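Local coordinates for protein WbmS, polysaccharide deacetylase involved in O-antigen biosynthesis (PDB 3HFT) that probably removes acetyl groups from sugar units during O-antigen biosynthesis, as a zinc-binding member of the polysaccharide deacetylase family, at residues K20-I24 against V65-W69; R38-D44 against I202-H208; I150-W154 against Y175-V181. All coordinates share one frame; numbering follows the deposited sequence.

Interaction 1: residues K20-I24 against V65-W69; sequences KFARI and VCATW. With EDO (1,2-ethanediol), chain H.
F21 and V65 make the apolar end of this contact. V65 sets CG2 over one face of the phenyl ring, while its other methyl, CG1, comes within 3.6 Å of F21 CD2. The carbons of C66 continue the packing along the backbone: C66 CB presses on the carbonyl carbon A22 C at 3.6 Å, and R23 CG lies 3.8 Å from the same CB. The polar end of R23 turns elsewhere, to a salt bridge with D26.

One direct hydrogen bond crosses the contact, I24 N to T68 OG1, 3.0 Å long and nearly straight at 171°. The T68 hydroxyl sits beside its own backbone N and anti to the carbonyl carbon (chi1 -53°), which turns OG1 to the amide of I24. It also donates its proton to a water 2.7 Å from OG1, and that water in turn donates to A22 O, so the hydroxyl is used in both senses.

Water does the rest. A second molecule takes a bond from C66 N at 2.9 Å and gives one to F21 O at 3.0 Å; a third lies between A22 O and C66 O. The two segments run nearly parallel, 17° apart, but water takes the place of direct backbone-to-backbone bonds between them. An ethanediol, probably from the crystallisation liquor, places C1 at the edge of the F21 ring and accepts a weak bond from K20 N.

In the fold, 20-24 lies alongside the start of strand 39-44, with K20 and A22 both bonded to I39. V65 and C66 lead into strand 67-71, which A67 begins and which is flanked by strands 39-44 and 87-91; helix 245-256 packs on F21 through L252 and on V65 through L253.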
loop_
_atom_site.group_PDB
_atom_site.type_symbol
_atom_site.label_atom_id
_atom_site.label_comp_id
_atom_site.label_asym_id
_atom_site.label_seq_id
_atom_site.Cartn_x
_atom_site.Cartn_y
_atom_site.Cartn_z
ATOM N N LYS A 20 -20.041 13.378 -12.818
ATOM C CA LYS A 20 -18.980 13.353 -11.838
ATOM C C LYS A 20 -18.636 11.948 -11.357
ATOM O O LYS A 20 -17.505 11.678 -10.993
ATOM C CB LYS A 20 -19.355 14.233 -10.651
ATOM C CG LYS A 20 -18.219 15.131 -10.235
ATOM C CD LYS A 20 -18.589 15.918 -9.013
ATOM C CE LYS A 20 -17.846 17.225 -8.966
ATOM N NZ LYS A 20 -18.493 18.189 -9.877
ATOM N N PHE A 21 -19.630 11.069 -11.325
ATOM C CA PHE A 21 -19.498 9.743 -10.745
ATOM C C PHE A 21 -19.134 8.729 -11.820
ATOM O O PHE A 21 -19.752 8.691 -12.903
ATOM C CB PHE A 21 -20.784 9.318 -10.053
ATOM C CG PHE A 21 -21.113 10.120 -8.821
ATOM C CD1 PHE A 21 -20.554 9.803 -7.595
ATOM C CD2 PHE A 21 -21.991 11.193 -8.884
ATOM C CE1 PHE A 21 -20.866 10.530 -6.461
ATOM C CE2 PHE A 21 -22.311 11.924 -7.742
ATOM C CZ PHE A 21 -21.752 11.592 -6.524
ATOM N N ALA A 22 -18.157 7.889 -11.516
ATOM C CA ALA A 22 -17.692 6.917 -12.476
ATOM C C ALA A 22 -17.435 5.558 -11.820
ATOM O O ALA A 22 -17.499 5.414 -10.599
ATOM C CB ALA A 22 -16.426 7.455 -13.152
ATOM N N ARG A 23 -17.212 4.558 -12.671
ATOM C CA ARG A 23 -16.815 3.230 -12.259
ATOM C C ARG A 23 -15.291 3.119 -12.277
ATOM O O ARG A 23 -14.623 3.792 -13.056
ATOM C CB ARG A 23 -17.387 2.219 -13.240
ATOM C CG ARG A 23 -18.897 2.303 -13.333
ATOM C CD ARG A 23 -19.383 1.484 -14.483
ATOM N NE ARG A 23 -18.880 2.003 -15.734
ATOM C CZ ARG A 23 -19.614 2.482 -16.725
ATOM N NH1 ARG A 23 -20.935 2.511 -16.668
ATOM N NH2 ARG A 23 -19.006 2.914 -17.807
ATOM N N ILE A 24 -14.727 2.261 -11.438
ATOM C CA ILE A 24 -13.265 2.092 -11.458
ATOM C C ILE A 24 -12.761 1.736 -12.869
ATOM O O ILE A 24 -11.754 2.289 -13.320
ATOM C CB ILE A 24 -12.788 1.052 -10.379
ATOM C CG1 ILE A 24 -13.082 1.559 -8.948
ATOM C CG2 ILE A 24 -11.305 0.666 -10.565
ATOM C CD1 ILE A 24 -12.148 2.705 -8.433
ATOM N N VAL A 65 -26.519 7.046 -10.131
ATOM C CA VAL A 65 -25.078 7.235 -10.394
ATOM C C VAL A 65 -24.335 5.893 -10.560
ATOM O O VAL A 65 -24.843 4.822 -10.178
ATOM C CB VAL A 65 -24.400 8.044 -9.224
ATOM C CG1 VAL A 65 -25.141 9.354 -8.972
ATOM C CG2 VAL A 65 -24.360 7.230 -7.895
ATOM N N CYS A 66 -23.141 5.975 -11.138
ATOM C CA CYS A 66 -22.220 4.844 -11.260
ATOM C C CYS A 66 -21.672 4.444 -9.899
ATOM O O CYS A 66 -21.601 5.260 -8.982
ATOM C CB CYS A 66 -21.009 5.218 -12.128
ATOM S SG CYS A 66 -21.355 5.330 -13.877
ATOM N N ALA A 67 -21.255 3.186 -9.783
ATOM C CA ALA A 67 -20.622 2.703 -8.573
ATOM C C ALA A 67 -19.934 1.367 -8.855
ATOM O O ALA A 67 -20.261 0.684 -9.825
ATOM C CB ALA A 67 -21.643 2.593 -7.407
ATOM N N THR A 68 -18.947 1.029 -8.035
ATOM C CA THR A 68 -18.224 -0.233 -8.169
ATOM C C THR A 68 -18.410 -1.019 -6.871
ATOM O O THR A 68 -18.320 -0.451 -5.796
ATOM C CB THR A 68 -16.759 0.022 -8.420
ATOM O OG1 THR A 68 -16.631 0.909 -9.539
ATOM C CG2 THR A 68 -16.028 -1.289 -8.687
ATOM N N TRP A 69 -18.649 -2.326 -6.985
ATOM C CA TRP A 69 -19.046 -3.164 -5.833
ATOM C C TRP A 69 -18.083 -4.309 -5.736
ATOM O O TRP A 69 -17.926 -5.063 -6.710
ATOM C CB TRP A 69 -20.481 -3.722 -6.044
ATOM C CG TRP A 69 -21.505 -2.626 -6.249
ATOM C CD1 TRP A 69 -21.689 -1.900 -7.377
ATOM C CD2 TRP A 69 -22.413 -2.087 -5.278
ATOM N NE1 TRP A 69 -22.685 -0.989 -7.205
ATOM C CE2 TRP A 69 -23.144 -1.071 -5.919
ATOM C CE3 TRP A 69 -22.725 -2.411 -3.958
ATOM C CZ2 TRP A 69 -24.115 -0.317 -5.264
ATOM C CZ3 TRP A 69 -23.696 -1.661 -3.296
ATOM C CH2 TRP A 69 -24.395 -0.637 -3.965
HETATM C C1 EDO H . -22.687 11.466 -12.201
HETATM O O1 EDO H . -22.277 10.802 -13.389
HETATM C C2 EDO H . -23.650 12.626 -12.399
HETATM O O2 EDO H . -23.112 13.774 -11.696
HETATM O O HOH W 1 -22.759 8.251 -12.920
HETATM O O HOH W 2 -16.811 3.509 -8.696
HETATM O O HOH W 3 -19.130 6.427 -8.540
#

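Interaction 2: residues R38-D44 against I202-H208. With EDO (1,2-ethanediol), chain F.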
loop_
_atom_site.group_PDB
_atom_site.type_symbol
_atom_site.label_atom_id
_atom_site.label_comp_id
_atom_site.label_asym_id
_atom_site.label_seq_id
_atom_site.Cartn_x
_atom_site.Cartn_y
_atom_site.Cartn_z
ATOM N N ARG A 38 -13.074 13.513 -10.552
ATOM C CA ARG A 38 -14.236 12.656 -10.558
ATOM C C ARG A 38 -14.306 11.888 -9.267
ATOM O O ARG A 38 -13.310 11.777 -8.539
ATOM C CB ARG A 38 -14.195 11.703 -11.756
ATOM C CG ARG A 38 -14.104 12.441 -13.080
ATOM C CD ARG A 38 -14.161 11.488 -14.235
ATOM N NE ARG A 38 -15.526 11.190 -14.629
ATOM C CZ ARG A 38 -15.893 10.218 -15.476
ATOM N NH1 ARG A 38 -14.985 9.396 -16.042
ATOM N NH2 ARG A 38 -17.193 10.066 -15.760
ATOM N N ILE A 39 -15.493 11.363 -9.008
ATOM C CA ILE A 39 -15.788 10.630 -7.789
ATOM C C ILE A 39 -16.087 9.182 -8.154
ATOM O O ILE A 39 -16.864 8.902 -9.085
ATOM C CB ILE A 39 -16.977 11.241 -7.056
ATOM C CG1 ILE A 39 -16.678 12.719 -6.694
ATOM C CG2 ILE A 39 -17.315 10.391 -5.840
ATOM C CD1 ILE A 39 -17.897 13.529 -6.224
ATOM N N PHE A 40 -15.418 8.275 -7.462
ATOM C CA PHE A 40 -15.618 6.834 -7.643
ATOM C C PHE A 40 -16.135 6.219 -6.342
ATOM O O PHE A 40 -15.375 6.013 -5.384
ATOM C CB PHE A 40 -14.303 6.165 -8.043
ATOM C CG PHE A 40 -13.734 6.666 -9.345
ATOM C CD1 PHE A 40 -13.099 7.876 -9.413
ATOM C CD2 PHE A 40 -13.885 5.934 -10.511
ATOM C CE1 PHE A 40 -12.597 8.357 -10.611
ATOM C CE2 PHE A 40 -13.361 6.398 -11.708
ATOM C CZ PHE A 40 -12.729 7.621 -11.752
ATOM N N LEU A 41 -17.448 5.994 -6.266
ATOM C CA LEU A 41 -18.038 5.371 -5.086
ATOM C C LEU A 41 -17.787 3.878 -5.189
ATOM O O LEU A 41 -18.085 3.244 -6.235
ATOM C CB LEU A 41 -19.542 5.647 -5.019
ATOM C CG LEU A 41 -19.996 7.101 -4.849
ATOM C CD1 LEU A 41 -21.536 7.208 -4.971
ATOM C CD2 LEU A 41 -19.515 7.651 -3.530
ATOM N N THR A 42 -17.210 3.317 -4.140
ATOM C CA THR A 42 -16.904 1.903 -4.097
ATOM C C THR A 42 -17.503 1.302 -2.821
ATOM O O THR A 42 -17.550 1.952 -1.775
ATOM C CB THR A 42 -15.375 1.614 -4.209
ATOM O OG1 THR A 42 -14.704 2.027 -3.015
ATOM C CG2 THR A 42 -14.751 2.298 -5.455
ATOM N N PHE A 43 -17.955 0.059 -2.942
ATOM C CA PHE A 43 -18.609 -0.646 -1.866
ATOM C C PHE A 43 -17.975 -1.998 -1.626
ATOM O O PHE A 43 -17.983 -2.842 -2.487
ATOM C CB PHE A 43 -20.091 -0.786 -2.217
ATOM C CG PHE A 43 -20.781 0.546 -2.330
ATOM C CD1 PHE A 43 -21.337 1.138 -1.209
ATOM C CD2 PHE A 43 -20.827 1.211 -3.537
ATOM C CE1 PHE A 43 -21.903 2.391 -1.287
ATOM C CE2 PHE A 43 -21.397 2.456 -3.642
ATOM C CZ PHE A 43 -21.927 3.054 -2.520
ATOM N N ASP A 44 -17.384 -2.164 -0.454
ATOM C CA ASP A 44 -16.841 -3.425 0.015
ATOM C C ASP A 44 -18.014 -4.132 0.745
ATOM O O ASP A 44 -18.467 -3.698 1.827
ATOM C CB ASP A 44 -15.709 -3.202 1.001
ATOM C CG ASP A 44 -14.443 -2.652 0.342
ATOM O OD1 ASP A 44 -14.366 -2.597 -0.900
ATOM O OD2 ASP A 44 -13.516 -2.289 1.097
ATOM N N ILE A 202 -7.824 12.133 -8.174
ATOM C CA ILE A 202 -8.832 11.102 -8.195
ATOM C C ILE A 202 -9.470 10.957 -6.825
ATOM O O ILE A 202 -8.774 10.975 -5.816
ATOM C CB ILE A 202 -8.236 9.752 -8.710
ATOM C CG1 ILE A 202 -9.378 8.803 -9.069
ATOM C CG2 ILE A 202 -7.246 9.137 -7.698
ATOM C CD1 ILE A 202 -8.889 7.500 -9.637
ATOM N N ASN A 203 -10.805 10.814 -6.766
ATOM C CA ASN A 203 -11.539 10.734 -5.499
ATOM C C ASN A 203 -12.298 9.421 -5.332
ATOM O O ASN A 203 -13.437 9.281 -5.816
ATOM C CB ASN A 203 -12.543 11.887 -5.436
ATOM C CG ASN A 203 -11.883 13.245 -5.552
ATOM O OD1 ASN A 203 -11.490 13.838 -4.527
ATOM N ND2 ASN A 203 -11.833 13.797 -6.777
ATOM N N VAL A 204 -11.656 8.434 -4.719
ATOM C CA VAL A 204 -12.264 7.129 -4.517
ATOM C C VAL A 204 -12.655 7.027 -3.038
ATOM O O VAL A 204 -11.837 7.310 -2.134
ATOM C CB VAL A 204 -11.321 5.972 -4.944
ATOM C CG1 VAL A 204 -12.052 4.625 -4.840
ATOM C CG2 VAL A 204 -10.751 6.194 -6.352
ATOM N N LEU A 205 -13.921 6.676 -2.795
ATOM C CA LEU A 205 -14.426 6.509 -1.431
ATOM C C LEU A 205 -14.898 5.077 -1.284
ATOM O O LEU A 205 -15.397 4.482 -2.253
ATOM C CB LEU A 205 -15.569 7.489 -1.132
ATOM C CG LEU A 205 -15.243 8.985 -1.157
ATOM C CD1 LEU A 205 -15.430 9.584 -2.573
ATOM C CD2 LEU A 205 -16.110 9.764 -0.193
ATOM N N ASP A 206 -14.731 4.520 -0.087
ATOM C CA ASP A 206 -15.122 3.155 0.216
ATOM C C ASP A 206 -16.169 3.121 1.334
ATOM O O ASP A 206 -15.905 3.573 2.463
ATOM C CB ASP A 206 -13.899 2.369 0.650
ATOM C CG ASP A 206 -14.171 0.885 0.886
ATOM O OD1 ASP A 206 -15.266 0.388 0.533
ATOM O OD2 ASP A 206 -13.214 0.217 1.376
ATOM N N PHE A 207 -17.339 2.567 1.014
ATOM C CA PHE A 207 -18.432 2.381 1.990
ATOM C C PHE A 207 -18.747 0.896 2.177
ATOM O O PHE A 207 -18.607 0.113 1.258
ATOM C CB PHE A 207 -19.712 3.050 1.512
ATOM C CG PHE A 207 -19.663 4.558 1.480
ATOM C CD1 PHE A 207 -19.201 5.232 0.369
ATOM C CD2 PHE A 207 -20.139 5.300 2.561
ATOM C CE1 PHE A 207 -19.204 6.641 0.346
ATOM C CE2 PHE A 207 -20.123 6.688 2.550
ATOM C CZ PHE A 207 -19.642 7.354 1.440
ATOM N N HIS A 208 -19.214 0.547 3.362
ATOM C CA HIS A 208 -19.723 -0.794 3.663
ATOM C C HIS A 208 -21.238 -0.714 3.852
ATOM O O HIS A 208 -21.725 0.146 4.577
ATOM C CB HIS A 208 -19.084 -1.355 4.930
ATOM C CG HIS A 208 -17.598 -1.462 4.840
ATOM N ND1 HIS A 208 -16.761 -0.396 5.120
ATOM C CD2 HIS A 208 -16.803 -2.476 4.440
ATOM C CE1 HIS A 208 -15.507 -0.769 4.915
ATOM N NE2 HIS A 208 -15.504 -2.023 4.489
HETATM C C1 EDO F . -10.995 -3.263 3.674
HETATM O O1 EDO F . -11.244 -4.447 4.462
HETATM C C2 EDO F . -12.275 -2.428 3.668
HETATM O O2 EDO F . -13.458 -3.254 3.441
#
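F40 and I202 meet at about a right angle at the start of this strand pair, with F40 CE1 3.6 Å from I202 CG1 and the N203 carbonyl oxygen at the ring's edge. Packing is close all along the middle. T42 and V204 touch by methyls, CG2 to CG1 at 3.6 Å, and on the opposite face of the sheet F43 and F207 lie side by side, their planes tilted 27° and slid so far apart that the rings barely overlap. T42 holds OG1 between its backbone N and carbonyl carbon (chi1 70°), from where it bonds L205 O at 2.7 Å, coming from above the carbonyl plane; that oxygen also takes T42 N.

Strands 39-44 and 203-207 are inner strands of a five-stranded parallel sheet, 39-44 the middle one, consistent with the distorted (beta/alpha) barrel of polysaccharide deacetylases. Their C-terminal ends bring D44 beside the zinc held by D46, H92 and H127, with D206 and H208 next to D44. D44 OD2 comes 2.5 Å from D206 OD2, the carboxylate planes 70° apart, and R125 forms a salt bridge with D44 OD1. In this pocket H208 NE2 donates to O2 of an ethanediol at 2.6 Å.

The looser side is at R38. Its carbonyl oxygen still takes both N203 N and N203 ND2, but the partly exposed guanidinium leads off to S34 O and N19 O.

Interaction 3: residues I150-W154 against Y175-V181; sequences ILVPW and YLWEDDV. With EDO (1,2-ethanediol), chain D.
The Y175 ring has L151 over one face in a CH-pi contact, CG standing 4.0 Å from the ring centroid and 17° off its normal; at its edge lie W177 O and E178 OE1. R125 is a cation-pi partner of the same ring. The W154 indole carries L176 O at its edge, 3.4 Å from CD1, and leans obliquely towards W177, whose own edge receives W154 CD1. L151 reaches the tyrosine with CG anti to its backbone N (chi1 -166°), and its CD1 goes on to V181 CG2 at 4.0 Å. Y175 OH donates to E178 OE1 at 2.7 Å, fixing the hydroxyl end of the ring.

Backbone bonds hold the two segments together. Y175 N gives to I150 O and V152 N to Y175 O, making a single bridge, and W154 N meets L176 O on a lone pair at 2.9 Å.

Segment 175-181 runs from this bridge into the short edge strand 177-178, which hydrogen-bonds strand 203-207, then into helix 179-185, with E178 at the N-cap. Loop 150-154 also meets the second subunit, I150 packing on its I150 and V152 on its W163.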
loop_
_atom_site.group_PDB
_atom_site.type_symbol
_atom_site.label_atom_id
_atom_site.label_comp_id
_atom_site.label_asym_id
_atom_site.label_seq_id
_atom_site.Cartn_x
_atom_site.Cartn_y
_atom_site.Cartn_z
ATOM N N ILE A 150 -4.488 0.567 -2.084
ATOM C CA ILE A 150 -3.728 1.660 -1.432
ATOM C C ILE A 150 -4.684 2.736 -0.913
ATOM O O ILE A 150 -5.425 3.357 -1.701
ATOM C CB ILE A 150 -2.754 2.364 -2.408
ATOM C CG1 ILE A 150 -1.658 1.404 -2.922
ATOM C CG2 ILE A 150 -2.041 3.585 -1.711
ATOM C CD1 ILE A 150 -0.663 1.041 -1.921
ATOM N N LEU A 151 -4.652 2.967 0.395
ATOM C CA LEU A 151 -5.441 3.995 1.010
ATOM C C LEU A 151 -4.514 5.111 1.444
ATOM O O LEU A 151 -3.703 4.939 2.326
ATOM C CB LEU A 151 -6.222 3.447 2.203
ATOM C CG LEU A 151 -7.377 4.280 2.800
ATOM C CD1 LEU A 151 -8.135 3.434 3.855
ATOM C CD2 LEU A 151 -6.987 5.640 3.408
ATOM N N VAL A 152 -4.615 6.271 0.788
ATOM C CA VAL A 152 -3.896 7.450 1.215
ATOM C C VAL A 152 -4.948 8.444 1.706
ATOM O O VAL A 152 -5.755 8.932 0.932
ATOM C CB VAL A 152 -3.087 8.087 0.046
ATOM C CG1 VAL A 152 -2.387 9.344 0.553
ATOM C CG2 VAL A 152 -2.088 7.057 -0.551
ATOM N N PRO A 153 -4.952 8.751 2.998
ATOM C CA PRO A 153 -6.004 9.611 3.539
ATOM C C PRO A 153 -6.124 10.972 2.880
ATOM O O PRO A 153 -5.123 11.613 2.553
ATOM C CB PRO A 153 -5.610 9.775 5.013
ATOM C CG PRO A 153 -4.736 8.602 5.308
ATOM C CD PRO A 153 -4.017 8.274 4.030
ATOM N N TRP A 154 -7.355 11.408 2.684
ATOM C CA TRP A 154 -7.646 12.712 2.102
ATOM C C TRP A 154 -6.954 13.874 2.793
ATOM O O TRP A 154 -6.763 14.936 2.176
ATOM C CB TRP A 154 -9.175 12.969 2.120
ATOM C CG TRP A 154 -9.713 13.151 3.453
ATOM C CD1 TRP A 154 -10.219 12.187 4.276
ATOM C CD2 TRP A 154 -9.773 14.371 4.188
ATOM N NE1 TRP A 154 -10.599 12.742 5.470
ATOM C CE2 TRP A 154 -10.315 14.077 5.445
ATOM C CE3 TRP A 154 -9.397 15.690 3.911
ATOM C CZ2 TRP A 154 -10.500 15.035 6.410
ATOM C CZ3 TRP A 154 -9.610 16.636 4.862
ATOM C CH2 TRP A 154 -10.148 16.308 6.103
ATOM N N TYR A 175 -7.230 5.269 -2.819
ATOM C CA TYR A 175 -8.478 5.823 -2.325
ATOM C C TYR A 175 -8.260 6.577 -1.046
ATOM O O TYR A 175 -7.260 6.367 -0.350
ATOM C CB TYR A 175 -9.575 4.774 -2.202
ATOM C CG TYR A 175 -9.512 3.737 -1.108
ATOM C CD1 TYR A 175 -8.700 2.611 -1.221
ATOM C CD2 TYR A 175 -10.348 3.821 -0.035
ATOM C CE1 TYR A 175 -8.702 1.625 -0.257
ATOM C CE2 TYR A 175 -10.386 2.821 0.928
ATOM C CZ TYR A 175 -9.561 1.726 0.812
ATOM O OH TYR A 175 -9.624 0.707 1.742
ATOM N N LEU A 176 -9.138 7.554 -0.816
ATOM C CA LEU A 176 -8.851 8.587 0.176
ATOM C C LEU A 176 -9.828 8.743 1.360
ATOM O O LEU A 176 -9.589 9.533 2.275
ATOM C CB LEU A 176 -8.690 9.937 -0.557
ATOM C CG LEU A 176 -9.771 10.488 -1.515
ATOM C CD1 LEU A 176 -11.180 10.565 -0.887
ATOM C CD2 LEU A 176 -9.327 11.856 -2.098
ATOM N N TRP A 177 -10.899 7.968 1.351
ATOM C CA TRP A 177 -11.919 8.023 2.396
ATOM C C TRP A 177 -12.615 6.676 2.510
ATOM O O TRP A 177 -12.858 5.993 1.490
ATOM C CB TRP A 177 -12.928 9.136 2.090
ATOM C CG TRP A 177 -13.843 9.487 3.268
ATOM C CD1 TRP A 177 -13.716 10.562 4.102
ATOM C CD2 TRP A 177 -15.070 8.839 3.641
ATOM N NE1 TRP A 177 -14.742 10.580 5.020
ATOM C CE2 TRP A 177 -15.587 9.536 4.758
ATOM C CE3 TRP A 177 -15.736 7.691 3.199
ATOM C CZ2 TRP A 177 -16.774 9.145 5.416
ATOM C CZ3 TRP A 177 -16.916 7.310 3.843
ATOM C CH2 TRP A 177 -17.407 8.026 4.947
ATOM N N GLU A 178 -12.897 6.270 3.753
ATOM C CA GLU A 178 -13.587 5.008 4.048
ATOM C C GLU A 178 -14.385 5.227 5.334
ATOM O O GLU A 178 -13.925 5.920 6.273
ATOM C CB GLU A 178 -12.605 3.844 4.155
ATOM C CG GLU A 178 -13.215 2.496 4.534
ATOM C CD GLU A 178 -12.202 1.377 4.557
ATOM O OE1 GLU A 178 -11.249 1.410 3.731
ATOM O OE2 GLU A 178 -12.353 0.463 5.407
ATOM N N ASP A 179 -15.575 4.658 5.371
ATOM C CA ASP A 179 -16.491 4.884 6.501
ATOM C C ASP A 179 -15.952 4.447 7.841
ATOM O O ASP A 179 -15.960 5.251 8.806
ATOM C CB ASP A 179 -17.951 4.399 6.241
ATOM C CG ASP A 179 -18.061 2.946 5.765
ATOM O OD1 ASP A 179 -17.092 2.190 5.869
ATOM O OD2 ASP A 179 -19.158 2.564 5.285
ATOM N N ASP A 180 -15.511 3.204 7.961
ATOM C CA ASP A 180 -14.969 2.753 9.238
ATOM C C ASP A 180 -13.656 3.459 9.585
ATOM O O ASP A 180 -13.405 3.778 10.754
ATOM C CB ASP A 180 -14.873 1.223 9.341
ATOM C CG ASP A 180 -14.132 0.582 8.200
ATOM O OD1 ASP A 180 -13.739 1.258 7.235
ATOM O OD2 ASP A 180 -13.991 -0.648 8.241
ATOM N N VAL A 181 -12.862 3.795 8.569
ATOM C CA VAL A 181 -11.629 4.583 8.776
ATOM C C VAL A 181 -11.923 6.011 9.259
ATOM O O VAL A 181 -11.173 6.576 10.078
ATOM C CB VAL A 181 -10.740 4.564 7.504
ATOM C CG1 VAL A 181 -9.530 5.461 7.663
ATOM C CG2 VAL A 181 -10.284 3.129 7.241
HETATM C C1 EDO D . -16.221 -3.237 9.395
HETATM O O1 EDO D . -16.082 -1.851 9.717
HETATM C C2 EDO D . -17.069 -3.391 8.128
HETATM O O2 EDO D . -16.788 -4.638 7.468
#

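Interaction 2 lies at the middle of the five-stranded parallel sheet, with interaction 1 on one flank (centres 8 Å apart) and interaction 3 on the other (9 Å); interactions 1 and 3 are about 17 Å apart, centre to centre, and do not touch. Strand 39-44 borders 67-71 and strand 203-207 borders 177-178, so the three contacts cross four neighbouring strands. Along the chain, the segments of interactions 1 and 2 alternate, while both segments of interaction 3 fall between those of interaction 2. A hydrogen bond between D179 OD1 and H208 ND1 joins interactions 2 and 3 at the C-terminal end of the sheet, so its interior continues to the zinc pocket.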